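PDB 2WAO: endoglucanase E from Clostridium thermocellum, which is a cellulase whose C-terminal esterase domain, the part in this structure, probably deacetylates plant cell-wall polysaccharides and also binds cello-oligosaccharide in its active site. Local coordinates for residues F226-Y240 with T267-V279. Numbering follows the deposited sequence.
With FMT (formic acid), chain H.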
ATOM      1  N   PHE A 226      11.588 -15.584  -6.175  1.00  5.60           N
ATOM      2  CA  PHE A 226      12.331 -16.693  -5.525  1.00  6.71           C
ATOM      3  C   PHE A 226      11.474 -17.680  -4.766  1.00  8.58           C
ATOM      4  O   PHE A 226      12.026 -18.581  -4.118  1.00 11.05           O
ATOM      5  CB  PHE A 226      13.472 -16.136  -4.598  1.00  7.46           C
ATOM      6  CG  PHE A 226      14.470 -15.358  -5.338  1.00  7.15           C
ATOM      7  CD1 PHE A 226      15.550 -16.017  -5.985  1.00  8.01           C
ATOM      8  CD2 PHE A 226      14.313 -13.959  -5.489  1.00  5.80           C
ATOM      9  CE1 PHE A 226      16.457 -15.337  -6.752  1.00  9.41           C
ATOM     10  CE2 PHE A 226      15.236 -13.249  -6.283  1.00 10.76           C
ATOM     11  CZ  PHE A 226      16.312 -13.934  -6.905  1.00 10.48           C
ATOM     12  N   SER A 227      10.139 -17.571  -4.816  1.00  8.40           N
ATOM     13  CA  SER A 227       9.332 -18.491  -4.027  1.00  9.29           C
ATOM     14  C   SER A 227       9.053 -19.817  -4.745  1.00 10.07           C
ATOM     15  O   SER A 227       8.669 -20.751  -4.115  1.00 10.48           O
ATOM     16  CB  SER A 227       8.036 -17.860  -3.496  1.00  8.46           C
ATOM     17  OG  SER A 227       7.190 -17.467  -4.590  1.00 10.24           O
ATOM     18  N   THR A 228       9.214 -19.879  -6.068  1.00 10.89           N
ATOM     19  CA  THR A 228       8.985 -21.142  -6.762  1.00 12.25           C
ATOM     20  C   THR A 228      10.259 -21.507  -7.522  1.00 13.91           C
ATOM     21  O   THR A 228      11.058 -22.308  -7.009  1.00 17.15           O
ATOM     22  CB  THR A 228       7.694 -21.119  -7.643  1.00 11.06           C
ATOM     23  OG1 THR A 228       7.763 -20.013  -8.550  1.00 10.14           O
ATOM     24  CG2 THR A 228       6.414 -21.018  -6.754  1.00 11.66           C
ATOM     25  N   SER A 229      10.504 -20.844  -8.641  1.00 14.31           N
ATOM     26  CA  SER A 229      11.662 -21.096  -9.496  1.00 15.60           C
ATOM     27  C   SER A 229      12.537 -19.850  -9.391  1.00 14.48           C
ATOM     28  O   SER A 229      12.032 -18.749  -9.672  1.00 14.97           O
ATOM     29  CB  SER A 229      11.156 -21.247 -10.917  1.00 16.30           C
ATOM     30  OG  SER A 229      12.211 -21.618 -11.768  1.00 23.07           O
ATOM     31  N   PHE A 230      13.784 -20.011  -8.949  1.00 12.08           N
ATOM     32  CA  PHE A 230      14.671 -18.879  -8.626  1.00 10.98           C
ATOM     33  C   PHE A 230      14.989 -18.066  -9.882  1.00 11.86           C
ATOM     34  O   PHE A 230      15.499 -18.627 -10.858  1.00 12.05           O
ATOM     35  CB  PHE A 230      16.002 -19.349  -8.012  1.00 11.56           C
ATOM     36  CG  PHE A 230      15.863 -20.115  -6.702  1.00 10.80           C
ATOM     37  CD1 PHE A 230      14.753 -19.929  -5.863  1.00  9.47           C
ATOM     38  CD2 PHE A 230      16.866 -20.988  -6.309  1.00 12.53           C
ATOM     39  CE1 PHE A 230      14.645 -20.645  -4.644  1.00  9.70           C
ATOM     40  CE2 PHE A 230      16.761 -21.700  -5.107  1.00 11.34           C
ATOM     41  CZ  PHE A 230      15.659 -21.512  -4.273  1.00 11.24           C
ATOM     42  N   ALA A 231      14.749 -16.753  -9.863  1.00  9.99           N
ATOM     43  CA  ALA A 231      15.044 -15.904 -11.037  1.00  9.91           C
ATOM     44  C   ALA A 231      16.548 -15.880 -11.323  1.00 10.70           C
ATOM     45  O   ALA A 231      17.363 -15.920 -10.400  1.00  9.61           O
ATOM     46  CB  ALA A 231      14.555 -14.456 -10.786  1.00  9.59           C
ATOM     47  N   ASP A 232      16.888 -15.732 -12.600  1.00 11.58           N
ATOM     48  CA  ASP A 232      18.264 -15.525 -13.066  1.00 12.90           C
ATOM     49  C   ASP A 232      18.908 -14.310 -12.383  1.00 11.75           C
ATOM     50  O   ASP A 232      18.294 -13.235 -12.348  1.00 11.29           O
ATOM     51  CB  ASP A 232      18.234 -15.298 -14.581  1.00 14.25           C
ATOM     52  CG  ASP A 232      19.611 -14.937 -15.152  1.00 19.08           C
ATOM     53  OD1 ASP A 232      20.477 -15.853 -15.171  1.00 24.55           O
ATOM     54  OD2 ASP A 232      19.836 -13.766 -15.589  1.00 19.84           O
ATOM     55  N   LYS A 233      20.124 -14.460 -11.855  1.00  9.54           N
ATOM     56  CA  LYS A 233      20.769 -13.328 -11.183  1.00 10.11           C
ATOM     57  C   LYS A 233      20.872 -12.053 -12.040  1.00 11.12           C
ATOM     58  O   LYS A 233      20.448 -10.985 -11.615  1.00  9.62           O
ATOM     59  CB  LYS A 233      22.143 -13.669 -10.652  1.00  9.45           C
ATOM     60  CG  LYS A 233      22.764 -12.512  -9.864  1.00 10.37           C
ATOM     61  CD  LYS A 233      24.134 -12.850  -9.333  1.00 12.14           C
ATOM     62  CE  LYS A 233      24.680 -11.677  -8.523  1.00 15.13           C
ATOM     63  NZ  LYS A 233      25.937 -12.079  -7.822  1.00 17.45           N
ATOM     64  N   THR A 234      21.464 -12.164 -13.234  1.00 10.49           N
ATOM     65  CA  THR A 234      21.630 -10.960 -14.057  1.00 12.13           C
ATOM     66  C   THR A 234      20.295 -10.267 -14.367  1.00 11.34           C
ATOM     67  O   THR A 234      20.189  -9.027 -14.257  1.00 12.09           O
ATOM     68  CB  THR A 234      22.448 -11.284 -15.350  1.00 12.91           C
ATOM     69  OG1 THR A 234      23.715 -11.822 -14.944  1.00 14.56           O
ATOM     70  CG2 THR A 234      22.715 -10.026 -16.118  1.00 14.13           C
ATOM     71  N   LYS A 235      19.299 -11.073 -14.691  1.00 11.91           N
ATOM     72  CA  LYS A 235      17.955 -10.623 -15.019  1.00 12.47           C
ATOM     73  C   LYS A 235      17.328  -9.871 -13.829  1.00 10.76           C
ATOM     74  O   LYS A 235      16.834  -8.751 -13.970  1.00  9.46           O
ATOM     75  CB  LYS A 235      17.092 -11.817 -15.398  1.00 13.32           C
ATOM     76  CG  LYS A 235      15.679 -11.446 -15.848  1.00 19.37           C
ATOM     77  CD  LYS A 235      14.827 -12.667 -16.332  1.00 21.26           C
ATOM     78  CE  LYS A 235      13.699 -12.169 -17.252  1.00 27.28           C
ATOM     79  NZ  LYS A 235      12.480 -13.064 -17.325  1.00 29.39           N
ATOM     80  N   PHE A 236      17.392 -10.503 -12.668  1.00  7.86           N
ATOM     81  CA  PHE A 236      16.858  -9.919 -11.427  1.00  6.60           C
ATOM     82  C   PHE A 236      17.573  -8.611 -10.985  1.00  7.00           C
ATOM     83  O   PHE A 236      16.909  -7.600 -10.664  1.00  5.73           O
ATOM     84  CB  PHE A 236      16.846 -10.967 -10.293  1.00  6.64           C
ATOM     85  CG  PHE A 236      16.238 -10.428  -9.001  1.00  6.43           C
ATOM     86  CD1 PHE A 236      14.856 -10.465  -8.801  1.00  7.10           C
ATOM     87  CD2 PHE A 236      17.046  -9.832  -8.039  1.00  8.92           C
ATOM     88  CE1 PHE A 236      14.282  -9.957  -7.628  1.00  8.33           C
ATOM     89  CE2 PHE A 236      16.492  -9.309  -6.868  1.00  5.87           C
ATOM     90  CZ  PHE A 236      15.124  -9.367  -6.661  1.00  6.13           C
ATOM     91  N   VAL A 237      18.906  -8.645 -10.948  1.00  5.44           N
ATOM     92  CA  VAL A 237      19.679  -7.504 -10.550  1.00  6.36           C
ATOM     93  C   VAL A 237      19.439  -6.350 -11.526  1.00  6.46           C
ATOM     94  O   VAL A 237      19.221  -5.218 -11.112  1.00  4.97           O
ATOM     95  CB  VAL A 237      21.167  -7.860 -10.413  1.00  6.50           C
ATOM     96  CG1 VAL A 237      22.029  -6.556 -10.274  1.00  8.69           C
ATOM     97  CG2 VAL A 237      21.351  -8.769  -9.144  1.00  6.50           C
ATOM     98  N   THR A 238      19.454  -6.646 -12.823  1.00  7.04           N
ATOM     99  CA  THR A 238      19.181  -5.574 -13.818  1.00  7.95           C
ATOM    100  C   THR A 238      17.763  -4.974 -13.664  1.00  6.41           C
ATOM    101  O   THR A 238      17.593  -3.776 -13.767  1.00  6.78           O
ATOM    102  CB  THR A 238      19.476  -6.089 -15.258  1.00  9.96           C
ATOM    103  OG1 THR A 238      20.874  -6.418 -15.352  1.00 10.23           O
ATOM    104  CG2 THR A 238      19.154  -5.021 -16.306  1.00 10.22           C
ATOM    105  N   ALA A 239      16.774  -5.829 -13.411  1.00  6.40           N
ATOM    106  CA  ALA A 239      15.372  -5.444 -13.253  1.00  5.28           C
ATOM    107  C   ALA A 239      15.248  -4.545 -12.015  1.00  5.65           C
ATOM    108  O   ALA A 239      14.543  -3.539 -12.038  1.00  4.35           O
ATOM    109  CB  ALA A 239      14.451  -6.703 -13.137  1.00  5.10           C
ATOM    110  N   TYR A 240      15.930  -4.939 -10.924  1.00  4.78           N
ATOM    111  CA  TYR A 240      15.857  -4.172  -9.689  1.00  4.33           C
ATOM    112  C   TYR A 240      16.503  -2.797  -9.896  1.00  4.82           C
ATOM    113  O   TYR A 240      15.915  -1.780  -9.548  1.00  4.81           O
ATOM    114  CB  TYR A 240      16.496  -4.963  -8.512  1.00  3.91           C
ATOM    115  CG  TYR A 240      15.903  -4.595  -7.143  1.00  5.35           C
ATOM    116  CD1 TYR A 240      15.350  -5.569  -6.316  1.00  6.23           C
ATOM    117  CD2 TYR A 240      15.900  -3.266  -6.674  1.00  8.43           C
ATOM    118  CE1 TYR A 240      14.796  -5.267  -5.084  1.00  5.96           C
ATOM    119  CE2 TYR A 240      15.314  -2.945  -5.423  1.00  6.33           C
ATOM    120  CZ  TYR A 240      14.767  -3.940  -4.651  1.00  3.58           C
ATOM    121  OH  TYR A 240      14.219  -3.612  -3.418  1.00  5.41           O
ATOM    122  N   THR A 267      17.253 -21.319   0.511  1.00  6.89           N
ATOM    123  CA  THR A 267      18.078 -20.790  -0.567  1.00  6.68           C
ATOM    124  C   THR A 267      17.487 -19.560  -1.278  1.00  6.26           C
ATOM    125  O   THR A 267      18.226 -18.664  -1.624  1.00  6.75           O
ATOM    126  CB  THR A 267      18.505 -21.895  -1.555  1.00  8.09           C
ATOM    127  OG1 THR A 267      19.194 -22.895  -0.794  1.00  9.93           O
ATOM    128  CG2 THR A 267      19.499 -21.359  -2.629  1.00  6.93           C
ATOM    129  N   GLY A 268      16.172 -19.524  -1.469  1.00  4.85           N
ATOM    130  CA  GLY A 268      15.519 -18.388  -2.107  1.00  3.58           C
ATOM    131  C   GLY A 268      15.766 -17.109  -1.320  1.00  3.68           C
ATOM    132  O   GLY A 268      16.049 -16.063  -1.920  1.00  3.68           O
ATOM    133  N   LEU A 269      15.688 -17.198   0.006  1.00  2.55           N
ATOM    134  CA  LEU A 269      16.015 -16.060   0.842  1.00  3.18           C
ATOM    135  C   LEU A 269      17.477 -15.694   0.746  1.00  3.68           C
ATOM    136  O   LEU A 269      17.780 -14.508   0.626  1.00  3.17           O
ATOM    137  CB  LEU A 269      15.629 -16.311   2.316  1.00  2.88           C
ATOM    138  CG  LEU A 269      16.114 -15.225   3.291  1.00  3.55           C
ATOM    139  CD1 LEU A 269      15.575 -13.843   2.978  1.00  3.36           C
ATOM    140  CD2 LEU A 269      15.696 -15.611   4.708  1.00  5.16           C
ATOM    141  N   ASP A 270      18.393 -16.666   0.819  1.00  3.88           N
ATOM    142  CA  ASP A 270      19.815 -16.296   0.734  1.00  5.13           C
ATOM    143  C   ASP A 270      20.120 -15.579  -0.615  1.00  5.16           C
ATOM    144  O   ASP A 270      20.847 -14.599  -0.649  1.00  3.98           O
ATOM    145  CB  ASP A 270      20.751 -17.505   0.942  1.00  5.37           C
ATOM    146  CG  ASP A 270      20.648 -18.086   2.334  1.00  6.55           C
ATOM    147  OD1 ASP A 270      20.234 -17.353   3.280  1.00  9.20           O
ATOM    148  OD2 ASP A 270      20.937 -19.323   2.485  1.00  8.40           O
ATOM    149  N   LEU A 271      19.607 -16.113  -1.721  1.00  4.81           N
ATOM    150  CA  LEU A 271      19.860 -15.545  -3.053  1.00  5.11           C
ATOM    151  C   LEU A 271      19.230 -14.158  -3.145  1.00  5.90           C
ATOM    152  O   LEU A 271      19.897 -13.212  -3.584  1.00  6.50           O
ATOM    153  CB  LEU A 271      19.337 -16.456  -4.173  1.00  5.71           C
ATOM    154  CG  LEU A 271      20.050 -17.793  -4.453  1.00  5.89           C
ATOM    155  CD1 LEU A 271      19.217 -18.660  -5.383  1.00  8.02           C
ATOM    156  CD2 LEU A 271      21.449 -17.496  -4.999  1.00  7.44           C
ATOM    157  N   CYS A 272      17.970 -14.021  -2.731  1.00  5.73           N
ATOM    158  CA  CYS A 272      17.330 -12.694  -2.752  1.00  5.08           C
ATOM    159  C   CYS A 272      18.146 -11.659  -1.916  1.00  5.69           C
ATOM    160  O   CYS A 272      18.431 -10.542  -2.384  1.00  5.02           O
ATOM    161  CB  CYS A 272      15.870 -12.766  -2.282  1.00  5.98           C
ATOM    162  SG  CYS A 272      14.965 -11.274  -2.814  1.00  8.50           S
ATOM    163  N   ARG A 273      18.550 -12.039  -0.703  1.00  4.25           N
ATOM    164  CA  ARG A 273      19.383 -11.171   0.104  0.50  5.26           C
ATOM    165  C   ARG A 273      20.685 -10.826  -0.621  1.00  4.14           C
ATOM    166  O   ARG A 273      21.064  -9.667  -0.668  1.00  4.18           O
ATOM    167  CB  ARG A 273      19.662 -11.800   1.468  0.50  5.13           C
ATOM    168  CG  ARG A 273      20.402 -10.870   2.463  0.50  7.18           C
ATOM    169  CD  ARG A 273      20.415 -11.510   3.880  0.50  9.56           C
ATOM    170  NE  ARG A 273      20.725 -12.923   3.836  0.50 16.37           N
ATOM    171  CZ  ARG A 273      20.050 -13.907   4.426  0.50 15.55           C
ATOM    172  NH1 ARG A 273      18.993 -13.689   5.203  0.50 17.26           N
ATOM    173  NH2 ARG A 273      20.480 -15.134   4.246  0.50 19.73           N
ATOM    174  N   SER A 274      21.365 -11.836  -1.161  1.00  4.77           N
ATOM    175  CA  SER A 274      22.610 -11.586  -1.883  1.00  6.21           C
ATOM    176  C   SER A 274      22.373 -10.585  -3.045  1.00  5.54           C
ATOM    177  O   SER A 274      23.131  -9.642  -3.212  1.00  5.97           O
ATOM    178  CB  SER A 274      23.163 -12.921  -2.432  1.00  6.80           C
ATOM    179  OG  SER A 274      24.390 -12.694  -3.104  1.00 15.90           O
ATOM    180  N   TYR A 275      21.331 -10.818  -3.834  1.00  5.53           N
ATOM    181  CA  TYR A 275      21.097  -9.999  -5.048  1.00  5.13           C
ATOM    182  C   TYR A 275      20.698  -8.548  -4.721  1.00  3.83           C
ATOM    183  O   TYR A 275      21.286  -7.608  -5.290  1.00  3.99           O
ATOM    184  CB  TYR A 275      20.055 -10.634  -5.977  1.00  5.91           C
ATOM    185  CG  TYR A 275      20.395 -11.997  -6.521  1.00  6.32           C
ATOM    186  CD1 TYR A 275      21.652 -12.592  -6.316  1.00 10.16           C
ATOM    187  CD2 TYR A 275      19.428 -12.713  -7.224  1.00  8.68           C
ATOM    188  CE1 TYR A 275      21.916 -13.885  -6.811  1.00  9.63           C
ATOM    189  CE2 TYR A 275      19.683 -13.995  -7.701  1.00  7.75           C
ATOM    190  CZ  TYR A 275      20.944 -14.545  -7.517  1.00  8.54           C
ATOM    191  OH  TYR A 275      21.155 -15.830  -8.009  1.00 11.45           O
ATOM    192  N   VAL A 276      19.746  -8.366  -3.789  1.00  4.02           N
ATOM    193  CA  VAL A 276      19.279  -7.019  -3.386  1.00  3.33           C
ATOM    194  C   VAL A 276      20.421  -6.255  -2.686  1.00  4.59           C
ATOM    195  O   VAL A 276      20.577  -5.050  -2.906  1.00  3.61           O
ATOM    196  CB  VAL A 276      17.986  -7.086  -2.551  1.00  2.98           C
ATOM    197  CG1 VAL A 276      17.515  -5.671  -2.042  1.00  5.36           C
ATOM    198  CG2 VAL A 276      16.836  -7.794  -3.394  1.00  2.00           C
ATOM    199  N   THR A 277      21.237  -6.922  -1.845  1.00  4.73           N
ATOM    200  CA  THR A 277      22.293  -6.139  -1.201  1.00  4.40           C
ATOM    201  C   THR A 277      23.335  -5.768  -2.263  1.00  6.09           C
ATOM    202  O   THR A 277      23.970  -4.719  -2.151  1.00  5.94           O
ATOM    203  CB  THR A 277      22.978  -6.879  -0.006  1.00  5.08           C
ATOM    204  OG1 THR A 277      23.479  -8.130  -0.485  1.00  4.86           O
ATOM    205  CG2 THR A 277      21.997  -7.108   1.170  1.00  3.21           C
ATOM    206  N   GLU A 278      23.513  -6.613  -3.286  1.00  5.88           N
ATOM    207  CA  GLU A 278      24.432  -6.271  -4.394  1.00  8.47           C
ATOM    208  C   GLU A 278      23.918  -5.017  -5.118  1.00  6.30           C
ATOM    209  O   GLU A 278      24.683  -4.093  -5.421  1.00  7.48           O
ATOM    210  CB  GLU A 278      24.606  -7.448  -5.356  1.00  7.90           C
ATOM    211  CG  GLU A 278      25.566  -7.161  -6.506  1.00 16.30           C
ATOM    212  CD  GLU A 278      25.941  -8.433  -7.284  1.00 18.39           C
ATOM    213  OE1 GLU A 278      26.375  -9.446  -6.645  1.00 20.43           O
ATOM    214  OE2 GLU A 278      25.759  -8.407  -8.539  1.00 25.93           O
ATOM    215  N   VAL A 279      22.617  -4.988  -5.366  1.00  5.12           N
ATOM    216  CA  VAL A 279      21.967  -3.819  -5.979  1.00  5.47           C
ATOM    217  C   VAL A 279      22.236  -2.552  -5.168  1.00  5.22           C
ATOM    218  O   VAL A 279      22.682  -1.526  -5.722  1.00  5.20           O
ATOM    219  CB  VAL A 279      20.443  -4.076  -6.211  1.00  5.46           C
ATOM    220  CG1 VAL A 279      19.760  -2.775  -6.565  1.00  7.02           C
ATOM    221  CG2 VAL A 279      20.226  -5.148  -7.314  1.00  7.03           C
TER
HETATM  222  C   FMT H1345      14.437 -23.143  -7.582  1.00 33.14           C
HETATM  223  O1  FMT H1345      14.626 -24.343  -7.360  1.00 33.60           O
HETATM  224  O2  FMT H1345      14.764 -22.608  -8.642  1.00 32.34           O
HETATM  225  O   HOH W   1      19.044 -17.227  -8.941  1.00 17.25           O
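Lys233 lays its CG over one face of the Tyr275 ring, a CH-pi contact 3.6 Å from the centroid, while the opposite face lies against Leu271 O of its own helix. At the edge, in the ring plane, a water joins Tyr275 OH to Ala231 O, so the buried phenol is tied to the loop that leads into helix 233-250. The tyrosine sits as a knob among Lys233, Phe226, Phe236 and Val237. The Phe226 ring meets it obliquely, planes at 64°, with Phe226 CZ 3.4 Å from Tyr275 CD2. Phe226 is itself a knob, set among Gly268, Leu271, Cys272 and Tyr275; Cys272 CA lies over one of its faces, Cys272 SG approaches obliquely, and Phe226 CE2 rests over the centre of the Phe236 ring. A formic acid molecule, probably from the crystallisation liquor, lies over one face of the Phe230 ring and accepts a nearly straight bond from Phe230 N-H, while Phe230 CD2 lies 3.4 Å from Leu271 CD1.

An aliphatic chain on an aromatic face can also deliver a charge beyond it. With CG anti to the backbone N (chi1 -176°) and the rest extended, Lys233 crosses the tyrosine and places NZ 2.9 Å from Glu278 OE1, a salt bridge on the syn side of the carboxylate, somewhat out of its plane. Farther along, Val237 CG1 meets Val279 CG2 at 3.7 Å, and Tyr240 CE1 meets Val276 CG2 at the same separation.

The axes of helix segments 233-240 and 267-279 come within 9.6 Å and cross at -45°, both running broadly the same way. Val276 and Tyr240 also touch Cys258 of strand 255-260; the helices belong to two successive beta-alpha-beta crossovers sharing that strand, as in the SGNH (GDSL) hydrolase fold.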